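PDB 3GEE: tRNA modification GTPase MnmE from Chlorobium tepidum, which probably hydrolyses GTP at a very high intrinsic rate and helps to add a carboxymethylaminomethyl group to the wobble uridine (U34) of certain tRNAs. Local coordinates for residues R228-K241 and M308-L320. Residues are numbered along the deposited sequence; the frame is centred on the assembly and turned at random.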
ATOM      1  N   ARG A 228     -15.659 -16.799  17.564  1.00105.22           N
ATOM      2  CA  ARG A 228     -14.219 -16.682  17.824  1.00105.07           C
ATOM      3  C   ARG A 228     -13.396 -17.374  16.734  1.00104.83           C
ATOM      4  O   ARG A 228     -12.346 -16.873  16.322  1.00104.69           O
ATOM      5  CB  ARG A 228     -13.865 -17.254  19.201  1.00105.00           C
ATOM      6  CG  ARG A 228     -12.616 -16.638  19.825  1.00105.15           C
ATOM      7  CD  ARG A 228     -12.086 -17.463  20.994  1.00105.39           C
ATOM      8  NE  ARG A 228     -11.361 -18.649  20.541  1.00106.40           N
ATOM      9  CZ  ARG A 228     -10.808 -19.558  21.342  1.00106.84           C
ATOM     10  NH1 ARG A 228     -10.885 -19.442  22.664  1.00107.04           N
ATOM     11  NH2 ARG A 228     -10.175 -20.594  20.817  1.00107.14           N
ATOM     12  N   ILE A 229     -13.893 -18.520  16.274  1.00104.65           N
ATOM     13  CA  ILE A 229     -13.278 -19.269  15.185  1.00104.47           C
ATOM     14  C   ILE A 229     -13.269 -18.452  13.895  1.00104.45           C
ATOM     15  O   ILE A 229     -12.242 -18.351  13.229  1.00104.40           O
ATOM     16  CB  ILE A 229     -13.983 -20.629  14.974  1.00104.40           C
ATOM     17  CG1 ILE A 229     -13.551 -21.615  16.061  1.00104.19           C
ATOM     18  CG2 ILE A 229     -13.691 -21.190  13.587  1.00104.28           C
ATOM     19  CD1 ILE A 229     -14.496 -22.783  16.251  1.00104.12           C
ATOM     20  N   VAL A 230     -14.414 -17.864  13.557  1.00104.49           N
ATOM     21  CA  VAL A 230     -14.538 -17.056  12.342  1.00104.60           C
ATOM     22  C   VAL A 230     -13.653 -15.805  12.412  1.00104.63           C
ATOM     23  O   VAL A 230     -12.966 -15.467  11.448  1.00104.57           O
ATOM     24  CB  VAL A 230     -16.007 -16.664  12.065  1.00104.52           C
ATOM     25  CG1 VAL A 230     -16.106 -15.864  10.792  1.00104.70           C
ATOM     26  CG2 VAL A 230     -16.877 -17.901  11.950  1.00104.69           C
ATOM     27  N   SER A 231     -13.666 -15.144  13.568  1.00104.73           N
ATOM     28  CA  SER A 231     -12.885 -13.934  13.804  1.00104.83           C
ATOM     29  C   SER A 231     -11.382 -14.162  13.879  1.00104.82           C
ATOM     30  O   SER A 231     -10.635 -13.633  13.053  1.00104.77           O
ATOM     31  CB  SER A 231     -13.342 -13.260  15.091  1.00104.93           C
ATOM     32  OG  SER A 231     -12.265 -12.603  15.742  1.00105.44           O
ATOM     33  N   GLU A 232     -10.943 -14.914  14.890  1.00104.81           N
ATOM     34  CA  GLU A 232      -9.512 -15.116  15.123  1.00104.79           C
ATOM     35  C   GLU A 232      -9.022 -16.538  14.834  1.00104.80           C
ATOM     36  O   GLU A 232      -7.903 -16.895  15.201  1.00104.96           O
ATOM     37  CB  GLU A 232      -9.099 -14.647  16.524  1.00104.68           C
ATOM     38  CG  GLU A 232      -9.845 -15.281  17.678  1.00104.82           C
ATOM     39  CD  GLU A 232      -9.670 -14.506  18.972  1.00105.39           C
ATOM     40  OE1 GLU A 232      -9.581 -15.141  20.047  1.00105.10           O
ATOM     41  OE2 GLU A 232      -9.618 -13.256  18.913  1.00105.91           O
ATOM     42  N   GLY A 233      -9.854 -17.338  14.173  1.00104.71           N
ATOM     43  CA  GLY A 233      -9.443 -18.668  13.726  1.00104.58           C
ATOM     44  C   GLY A 233      -9.360 -19.723  14.811  1.00104.53           C
ATOM     45  O   GLY A 233      -9.376 -19.416  16.005  1.00104.50           O
ATOM     46  N   VAL A 234      -9.271 -20.977  14.379  1.00104.53           N
ATOM     47  CA  VAL A 234      -9.126 -22.114  15.279  1.00104.46           C
ATOM     48  C   VAL A 234      -7.706 -22.126  15.836  1.00104.50           C
ATOM     49  O   VAL A 234      -6.746 -22.381  15.105  1.00104.56           O
ATOM     50  CB  VAL A 234      -9.429 -23.450  14.551  1.00104.44           C
ATOM     51  CG1 VAL A 234      -9.120 -24.648  15.439  1.00104.37           C
ATOM     52  CG2 VAL A 234     -10.876 -23.493  14.086  1.00104.33           C
ATOM     53  N   SER A 235      -7.579 -21.829  17.126  1.00104.52           N
ATOM     54  CA  SER A 235      -6.279 -21.833  17.789  1.00104.61           C
ATOM     55  C   SER A 235      -5.823 -23.266  18.010  1.00104.71           C
ATOM     56  O   SER A 235      -6.536 -24.071  18.611  1.00104.78           O
ATOM     57  CB  SER A 235      -6.340 -21.080  19.116  1.00104.56           C
ATOM     58  OG  SER A 235      -7.271 -21.687  19.989  1.00104.72           O
ATOM     59  N   THR A 236      -4.641 -23.585  17.499  1.00104.83           N
ATOM     60  CA  THR A 236      -4.130 -24.948  17.551  1.00104.94           C
ATOM     61  C   THR A 236      -2.725 -24.991  18.144  1.00105.00           C
ATOM     62  O   THR A 236      -1.841 -24.230  17.737  1.00104.95           O
ATOM     63  CB  THR A 236      -4.136 -25.624  16.154  1.00104.92           C
ATOM     64  OG1 THR A 236      -3.232 -24.939  15.284  1.00105.26           O
ATOM     65  CG2 THR A 236      -5.521 -25.582  15.535  1.00104.95           C
ATOM     66  N   VAL A 237      -2.531 -25.878  19.115  1.00105.11           N
ATOM     67  CA  VAL A 237      -1.216 -26.089  19.712  1.00105.20           C
ATOM     68  C   VAL A 237      -0.566 -27.324  19.099  1.00105.19           C
ATOM     69  O   VAL A 237      -1.220 -28.351  18.904  1.00105.24           O
ATOM     70  CB  VAL A 237      -1.289 -26.232  21.254  1.00105.17           C
ATOM     71  CG1 VAL A 237       0.085 -26.536  21.835  1.00105.27           C
ATOM     72  CG2 VAL A 237      -1.850 -24.965  21.882  1.00105.28           C
ATOM     73  N   ILE A 238       0.718 -27.204  18.777  1.00105.21           N
ATOM     74  CA  ILE A 238       1.506 -28.340  18.321  1.00105.18           C
ATOM     75  C   ILE A 238       2.463 -28.740  19.443  1.00105.14           C
ATOM     76  O   ILE A 238       3.439 -28.039  19.729  1.00105.08           O
ATOM     77  CB  ILE A 238       2.262 -28.033  17.007  1.00105.18           C
ATOM     78  CG1 ILE A 238       1.284 -27.551  15.931  1.00105.20           C
ATOM     79  CG2 ILE A 238       3.010 -29.268  16.522  1.00105.22           C
ATOM     80  CD1 ILE A 238       1.917 -26.689  14.858  1.00105.50           C
ATOM     81  N   ALA A 239       2.152 -29.866  20.084  1.00105.14           N
ATOM     82  CA  ALA A 239       2.909 -30.363  21.231  1.00105.10           C
ATOM     83  C   ALA A 239       3.753 -31.589  20.883  1.00105.06           C
ATOM     84  O   ALA A 239       3.611 -32.176  19.805  1.00105.11           O
ATOM     85  CB  ALA A 239       1.967 -30.673  22.390  1.00105.09           C
ATOM     86  N   GLY A 240       4.627 -31.968  21.809  1.00104.91           N
ATOM     87  CA  GLY A 240       5.551 -33.074  21.601  1.00104.69           C
ATOM     88  C   GLY A 240       6.929 -32.703  22.101  1.00104.52           C
ATOM     89  O   GLY A 240       7.282 -31.526  22.143  1.00104.54           O
ATOM     90  N   LYS A 241       7.705 -33.712  22.484  1.00104.37           N
ATOM     91  CA  LYS A 241       9.053 -33.503  23.010  1.00104.12           C
ATOM     92  C   LYS A 241      10.034 -33.134  21.891  1.00103.95           C
ATOM     93  O   LYS A 241       9.739 -33.373  20.718  1.00103.91           O
ATOM     94  CB  LYS A 241       9.516 -34.739  23.791  1.00104.10           C
ATOM     95  CG  LYS A 241       8.803 -34.897  25.126  1.00104.11           C
ATOM     96  CD  LYS A 241       9.241 -36.135  25.873  1.00104.19           C
ATOM     97  CE  LYS A 241       8.224 -36.489  26.947  1.00104.30           C
ATOM     98  NZ  LYS A 241       8.396 -37.882  27.449  1.00104.36           N
ATOM     99  N   MET A 308       4.111 -22.049  27.822  1.00121.86           N
ATOM    100  CA  MET A 308       3.099 -22.022  26.766  1.00121.89           C
ATOM    101  C   MET A 308       1.687 -22.324  27.287  1.00121.70           C
ATOM    102  O   MET A 308       1.454 -23.350  27.937  1.00121.67           O
ATOM    103  CB  MET A 308       3.478 -22.963  25.608  1.00121.90           C
ATOM    104  CG  MET A 308       4.019 -24.333  26.019  1.00122.02           C
ATOM    105  SD  MET A 308       4.122 -25.505  24.647  1.00122.26           S
ATOM    106  CE  MET A 308       2.516 -26.291  24.732  1.00121.98           C
ATOM    107  N   LYS A 309       0.757 -21.414  26.996  1.00121.46           N
ATOM    108  CA  LYS A 309      -0.633 -21.531  27.442  1.00121.16           C
ATOM    109  C   LYS A 309      -1.451 -22.442  26.530  1.00120.88           C
ATOM    110  O   LYS A 309      -1.713 -22.111  25.368  1.00120.77           O
ATOM    111  CB  LYS A 309      -1.297 -20.149  27.543  1.00121.21           C
ATOM    112  CG  LYS A 309      -0.925 -19.337  28.789  1.00121.32           C
ATOM    113  CD  LYS A 309      -1.999 -19.397  29.884  1.00121.43           C
ATOM    114  CE  LYS A 309      -1.797 -20.558  30.859  1.00121.37           C
ATOM    115  NZ  LYS A 309      -2.306 -21.858  30.337  1.00121.25           N
ATOM    116  N   MET A 310      -1.841 -23.595  27.069  1.00120.50           N
ATOM    117  CA  MET A 310      -2.722 -24.524  26.365  1.00120.11           C
ATOM    118  C   MET A 310      -4.159 -24.446  26.875  1.00119.67           C
ATOM    119  O   MET A 310      -5.071 -25.010  26.265  1.00119.71           O
ATOM    120  CB  MET A 310      -2.193 -25.954  26.443  1.00120.09           C
ATOM    121  CG  MET A 310      -1.130 -26.249  25.407  1.00120.28           C
ATOM    122  SD  MET A 310      -0.899 -28.008  25.101  1.00120.48           S
ATOM    123  CE  MET A 310      -0.023 -28.493  26.587  1.00121.17           C
ATOM    124  N   ALA A 311      -4.350 -23.756  27.999  1.00119.11           N
ATOM    125  CA  ALA A 311      -5.677 -23.330  28.423  1.00118.53           C
ATOM    126  C   ALA A 311      -6.194 -22.376  27.350  1.00118.10           C
ATOM    127  O   ALA A 311      -5.529 -21.385  27.020  1.00118.14           O
ATOM    128  CB  ALA A 311      -5.615 -22.642  29.779  1.00118.58           C
ATOM    129  N   GLU A 312      -7.368 -22.691  26.803  1.00117.37           N
ATOM    130  CA  GLU A 312      -7.907 -22.021  25.610  1.00116.67           C
ATOM    131  C   GLU A 312      -7.083 -22.379  24.373  1.00115.89           C
ATOM    132  O   GLU A 312      -6.145 -21.673  23.995  1.00115.79           O
ATOM    133  CB  GLU A 312      -8.026 -20.494  25.789  1.00116.83           C
ATOM    134  CG  GLU A 312      -9.005 -20.049  26.880  1.00117.37           C
ATOM    135  CD  GLU A 312     -10.450 -20.433  26.581  1.00118.13           C
ATOM    136  OE1 GLU A 312     -10.962 -20.055  25.504  1.00118.42           O
ATOM    137  OE2 GLU A 312     -11.073 -21.109  27.431  1.00118.29           O
ATOM    138  N   ALA A 313      -7.441 -23.510  23.774  1.00115.00           N
ATOM    139  CA  ALA A 313      -6.851 -24.004  22.537  1.00114.13           C
ATOM    140  C   ALA A 313      -7.858 -24.976  21.943  1.00113.50           C
ATOM    141  O   ALA A 313      -8.239 -25.947  22.592  1.00113.54           O
ATOM    142  CB  ALA A 313      -5.524 -24.698  22.809  1.00114.13           C
ATOM    143  N   ASP A 314      -8.303 -24.703  20.722  1.00112.64           N
ATOM    144  CA  ASP A 314      -9.385 -25.474  20.109  1.00111.80           C
ATOM    145  C   ASP A 314      -8.951 -26.873  19.693  1.00111.09           C
ATOM    146  O   ASP A 314      -9.717 -27.829  19.818  1.00111.01           O
ATOM    147  CB  ASP A 314      -9.955 -24.733  18.896  1.00111.89           C
ATOM    148  CG  ASP A 314     -10.364 -23.313  19.215  1.00111.96           C
ATOM    149  OD1 ASP A 314     -11.168 -23.116  20.152  1.00112.31           O
ATOM    150  OD2 ASP A 314      -9.883 -22.392  18.523  1.00112.08           O
ATOM    151  N   LEU A 315      -7.721 -26.980  19.198  1.00110.24           N
ATOM    152  CA  LEU A 315      -7.211 -28.227  18.647  1.00109.47           C
ATOM    153  C   LEU A 315      -5.767 -28.451  19.065  1.00109.13           C
ATOM    154  O   LEU A 315      -4.907 -27.603  18.836  1.00108.98           O
ATOM    155  CB  LEU A 315      -7.338 -28.215  17.118  1.00109.44           C
ATOM    156  CG  LEU A 315      -6.657 -29.264  16.236  1.00109.25           C
ATOM    157  CD1 LEU A 315      -7.177 -30.660  16.532  1.00109.83           C
ATOM    158  CD2 LEU A 315      -6.860 -28.928  14.767  1.00109.22           C
ATOM    159  N   ILE A 316      -5.511 -29.593  19.694  1.00108.75           N
ATOM    160  CA  ILE A 316      -4.151 -29.979  20.049  1.00108.27           C
ATOM    161  C   ILE A 316      -3.681 -31.088  19.119  1.00108.09           C
ATOM    162  O   ILE A 316      -4.361 -32.104  18.956  1.00108.02           O
ATOM    163  CB  ILE A 316      -4.024 -30.431  21.525  1.00108.22           C
ATOM    164  CG1 ILE A 316      -4.587 -29.363  22.467  1.00107.93           C
ATOM    165  CG2 ILE A 316      -2.567 -30.723  21.857  1.00108.25           C
ATOM    166  CD1 ILE A 316      -4.717 -29.802  23.913  1.00108.02           C
ATOM    167  N   LEU A 317      -2.530 -30.866  18.488  1.00107.84           N
ATOM    168  CA  LEU A 317      -1.863 -31.903  17.721  1.00107.72           C
ATOM    169  C   LEU A 317      -0.642 -32.354  18.504  1.00107.81           C
ATOM    170  O   LEU A 317       0.310 -31.585  18.669  1.00107.78           O
ATOM    171  CB  LEU A 317      -1.438 -31.400  16.335  1.00107.55           C
ATOM    172  CG  LEU A 317      -2.439 -30.850  15.312  1.00107.27           C
ATOM    173  CD1 LEU A 317      -1.701 -30.476  14.037  1.00106.87           C
ATOM    174  CD2 LEU A 317      -3.568 -31.820  14.997  1.00106.95           C
ATOM    175  N   TYR A 318      -0.678 -33.587  19.007  1.00107.94           N
ATOM    176  CA  TYR A 318       0.497 -34.168  19.644  1.00108.00           C
ATOM    177  C   TYR A 318       1.336 -34.927  18.626  1.00108.17           C
ATOM    178  O   TYR A 318       0.892 -35.922  18.051  1.00108.12           O
ATOM    179  CB  TYR A 318       0.144 -35.069  20.834  1.00107.94           C
ATOM    180  CG  TYR A 318       1.339 -35.300  21.734  1.00107.85           C
ATOM    181  CD1 TYR A 318       1.519 -34.546  22.890  1.00107.81           C
ATOM    182  CD2 TYR A 318       2.313 -36.245  21.408  1.00107.93           C
ATOM    183  CE1 TYR A 318       2.628 -34.736  23.710  1.00107.98           C
ATOM    184  CE2 TYR A 318       3.425 -36.443  22.217  1.00107.99           C
ATOM    185  CZ  TYR A 318       3.578 -35.688  23.368  1.00108.00           C
ATOM    186  OH  TYR A 318       4.680 -35.881  24.173  1.00107.98           O
ATOM    187  N   LEU A 319       2.548 -34.431  18.405  1.00108.45           N
ATOM    188  CA  LEU A 319       3.494 -35.066  17.507  1.00108.73           C
ATOM    189  C   LEU A 319       4.413 -35.997  18.274  1.00108.89           C
ATOM    190  O   LEU A 319       4.993 -35.622  19.295  1.00108.99           O
ATOM    191  CB  LEU A 319       4.331 -34.022  16.773  1.00108.79           C
ATOM    192  CG  LEU A 319       3.856 -33.510  15.413  1.00109.17           C
ATOM    193  CD1 LEU A 319       4.741 -32.366  14.981  1.00109.59           C
ATOM    194  CD2 LEU A 319       3.888 -34.604  14.360  1.00109.41           C
ATOM    195  N   LEU A 320       4.537 -37.219  17.774  1.00109.02           N
ATOM    196  CA  LEU A 320       5.494 -38.165  18.317  1.00109.15           C
ATOM    197  C   LEU A 320       6.092 -38.962  17.158  1.00109.33           C
ATOM    198  O   LEU A 320       5.361 -39.381  16.256  1.00109.27           O
ATOM    199  CB  LEU A 320       4.825 -39.060  19.372  1.00109.06           C
ATOM    200  CG  LEU A 320       4.205 -40.425  19.056  1.00108.93           C
ATOM    201  CD1 LEU A 320       3.906 -41.166  20.346  1.00108.76           C
ATOM    202  CD2 LEU A 320       2.947 -40.294  18.213  1.00109.56           C
TER
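Strands 234-239 and 315-320 run parallel, 19° apart, and T236 to A239 pair in order with L315 to Y318. Amides and carbonyls alternate, from L315 N to S235 O through to L319 N to A239 O at 2.9 Å. In the six-stranded sheet of the G domain this pair is central, flanked by strands 281-286 and 345-351.

On one face, T236 CG2 lies beside L315 CB (3.6 Å), and the branched I238 turns CG2 to L319 CD1. On the other, V237 spreads its methyls: CG1, anti to the backbone N (chi1 177°), reaches M310 SD at 3.7 Å, while CG2 meets A313 CB. Small A239 leaves room for the Y318 ring. At the backbone angles of G240 a CB would jam against the preceding carbonyl and meet L319 O; lacking one, its CA sits over the ring face in a CH-pi contact.

At the N-terminal end the D314 carboxylate serves both backbone and charge. Its OD2 accepts S235 N at 2.8 Å, on the anti side, and OD1 forms a salt bridge with R228 NH2 (2.8 Å). A bend near the end of its chain turns the R228 guanidinium to both acids; NH1 meets E312 OE1 at 2.9 Å, the carboxylate plane turned 80° away. G233, with positive phi, makes the turn from helix 203-232 into the strand.

R228 probably helps E312 and D314 stay ionised side by side, with E232 a long-range third partner, and ties the helix end to the loop leading into strand 315-320. Strand 234-239 runs on into the P-loop, which G240 and K241 begin; K241 touches GDP.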